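Local coordinates for protein endonuclease III (Geobacillus stearothermophilus, PDB 1P59) that acts as a DNA repair glycosylase carrying an iron-sulfur cluster, probably excising damaged bases from DNA in base excision repair, at residues F34-A39 against N127-T132. Sequence-based numbering, arbitrary orientation.
Sequences FELLIA and NVVVST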
loop_
_atom_site.group_PDB
_atom_site.type_symbol
_atom_site.label_atom_id
_atom_site.label_comp_id
_atom_site.label_asym_id
_atom_site.label_seq_id
_atom_site.Cartn_x
_atom_site.Cartn_y
_atom_site.Cartn_z
ATOM N N PHE C 34 13.274 1.089 -8.247
ATOM C CA PHE C 34 12.960 0.010 -9.158
ATOM C C PHE C 34 12.509 -1.210 -8.391
ATOM O O PHE C 34 11.512 -1.855 -8.746
ATOM C CB PHE C 34 14.167 -0.341 -10.038
ATOM C CG PHE C 34 13.861 -1.376 -11.082
ATOM C CD1 PHE C 34 12.746 -1.238 -11.905
ATOM C CD2 PHE C 34 14.648 -2.505 -11.210
ATOM C CE1 PHE C 34 12.420 -2.215 -12.833
ATOM C CE2 PHE C 34 14.328 -3.495 -12.142
ATOM C CZ PHE C 34 13.211 -3.348 -12.952
ATOM N N GLU C 35 13.234 -1.526 -7.327
ATOM C CA GLU C 35 12.873 -2.676 -6.526
ATOM C C GLU C 35 11.544 -2.456 -5.810
ATOM O O GLU C 35 10.766 -3.405 -5.636
ATOM C CB GLU C 35 13.987 -2.999 -5.538
ATOM C CG GLU C 35 15.147 -3.728 -6.202
ATOM C CD GLU C 35 16.183 -4.212 -5.212
ATOM O OE1 GLU C 35 17.039 -5.030 -5.622
ATOM O OE2 GLU C 35 16.145 -3.772 -4.033
ATOM N N LEU C 36 11.267 -1.213 -5.420
ATOM C CA LEU C 36 10.012 -0.902 -4.739
ATOM C C LEU C 36 8.854 -1.144 -5.710
ATOM O O LEU C 36 7.884 -1.847 -5.394
ATOM C CB LEU C 36 10.006 0.555 -4.278
ATOM C CG LEU C 36 8.745 1.105 -3.588
ATOM C CD1 LEU C 36 8.521 0.401 -2.247
ATOM C CD2 LEU C 36 8.903 2.610 -3.370
ATOM N N LEU C 37 8.965 -0.556 -6.896
ATOM C CA LEU C 37 7.948 -0.703 -7.929
ATOM C C LEU C 37 7.585 -2.181 -8.195
ATOM O O LEU C 37 6.410 -2.546 -8.202
ATOM C CB LEU C 37 8.451 -0.030 -9.197
ATOM C CG LEU C 37 7.618 -0.124 -10.465
ATOM C CD1 LEU C 37 6.145 0.193 -10.185
ATOM C CD2 LEU C 37 8.226 0.852 -11.478
ATOM N N ILE C 38 8.583 -3.033 -8.408
ATOM C CA ILE C 38 8.308 -4.454 -8.624
ATOM C C ILE C 38 7.621 -5.022 -7.374
ATOM O O ILE C 38 6.591 -5.693 -7.457
ATOM C CB ILE C 38 9.607 -5.258 -8.877
ATOM C CG1 ILE C 38 10.348 -4.698 -10.100
ATOM C CG2 ILE C 38 9.275 -6.722 -9.100
ATOM C CD1 ILE C 38 9.472 -4.540 -11.337
ATOM N N ALA C 39 8.186 -4.731 -6.208
ATOM C CA ALA C 39 7.626 -5.224 -4.958
ATOM C C ALA C 39 6.130 -4.948 -4.830
ATOM O O ALA C 39 5.352 -5.872 -4.600
ATOM C CB ALA C 39 8.383 -4.618 -3.754
ATOM N N ASN C 127 0.723 5.616 -5.689
ATOM C CA ASN C 127 0.885 6.493 -4.540
ATOM C C ASN C 127 1.980 6.014 -3.587
ATOM O O ASN C 127 2.760 6.809 -3.060
ATOM C CB ASN C 127 -0.446 6.639 -3.802
ATOM C CG ASN C 127 -1.388 7.618 -4.490
ATOM O OD1 ASN C 127 -0.987 8.341 -5.418
ATOM N ND2 ASN C 127 -2.639 7.662 -4.033
ATOM N N VAL C 128 2.038 4.707 -3.369
ATOM C CA VAL C 128 3.054 4.126 -2.500
ATOM C C VAL C 128 4.437 4.479 -3.052
ATOM O O VAL C 128 5.347 4.875 -2.310
ATOM C CB VAL C 128 2.932 2.582 -2.466
ATOM C CG1 VAL C 128 4.178 1.969 -1.865
ATOM C CG2 VAL C 128 1.710 2.172 -1.687
ATOM N N VAL C 129 4.587 4.338 -4.366
ATOM C CA VAL C 129 5.866 4.612 -4.992
ATOM C C VAL C 129 6.336 6.054 -4.910
ATOM O O VAL C 129 7.462 6.306 -4.481
ATOM C CB VAL C 129 5.858 4.189 -6.453
ATOM C CG1 VAL C 129 7.227 4.422 -7.060
ATOM C CG2 VAL C 129 5.470 2.733 -6.555
ATOM N N VAL C 130 5.500 7.006 -5.313
ATOM C CA VAL C 130 5.938 8.394 -5.271
ATOM C C VAL C 130 6.324 8.778 -3.847
ATOM O O VAL C 130 7.386 9.348 -3.611
ATOM C CB VAL C 130 4.844 9.351 -5.812
ATOM C CG1 VAL C 130 4.536 9.003 -7.254
ATOM C CG2 VAL C 130 3.567 9.272 -4.955
ATOM N N SER C 131 5.474 8.403 -2.901
ATOM C CA SER C 131 5.667 8.695 -1.491
ATOM C C SER C 131 6.824 8.013 -0.769
ATOM O O SER C 131 7.553 8.648 -0.009
ATOM C CB SER C 131 4.402 8.357 -0.729
ATOM O OG SER C 131 4.741 8.128 0.626
ATOM N N THR C 132 6.981 6.713 -0.969
ATOM C CA THR C 132 8.046 5.989 -0.291
ATOM C C THR C 132 9.395 6.133 -0.969
ATOM O O THR C 132 10.430 6.327 -0.312
ATOM C CB THR C 132 7.720 4.510 -0.203
ATOM O OG1 THR C 132 6.544 4.340 0.600
ATOM C CG2 THR C 132 8.897 3.742 0.402
#
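Leu36 extends CG anti to its backbone N (chi1 177°), and this carries CD2 to Thr132 on the other helix. Thr132 has its methyl CG2 anti to the backbone N, while OG1 lies beside that N, anti to the carbonyl carbon (chi1 -63°). OG1 can therefore turn back to its own helix, where it makes a weak hydrogen bond to the carbonyl O of Val128. That same O accepts the backbone N-H of Thr132, so one carbonyl takes two bonds from one residue. The carbon side of Thr132 is left for Leu36. CD2 of Leu36 lies 3.9 Å from Thr132 CB and equally near CG2, and the two side chains meet at a slant. The same methyl also rests over the backbone of the second helix, with Leu36 CD2 4.0 Å from Val129 CA. CD2 of Leu36 therefore sits against both Val129 and Thr132.

Val129 makes the second part of the contact. Its CG2 reaches the backbone of the first helix, 4.5 Å from Leu37 CA, and also touches CD1 of Leu37. Its CG1 lies 4.4 Å from Leu36 CD2, a similarly loose contact. All cross-helix contacts are van der Waals packing, mostly aliphatic. Leu37 and Val129 are the closest backbone pair, with CA atoms 6.4 Å apart.

The two segments run nearly antiparallel, at 156°, with axes 9.8 Å apart. This buried packing joins helix 33-43 to helix 123-134, the second helix of the helix-hairpin-helix motif, whose first helix is 112-116. Leu115 of helix 112-116 touches Val129. Val121, in the hairpin and at the sodium site with Met116 and Leu118, touches Leu37. On helix 33-43, Ile38 packs on Ile93 of helix 86-103 and on Phe59 of helix 48-61.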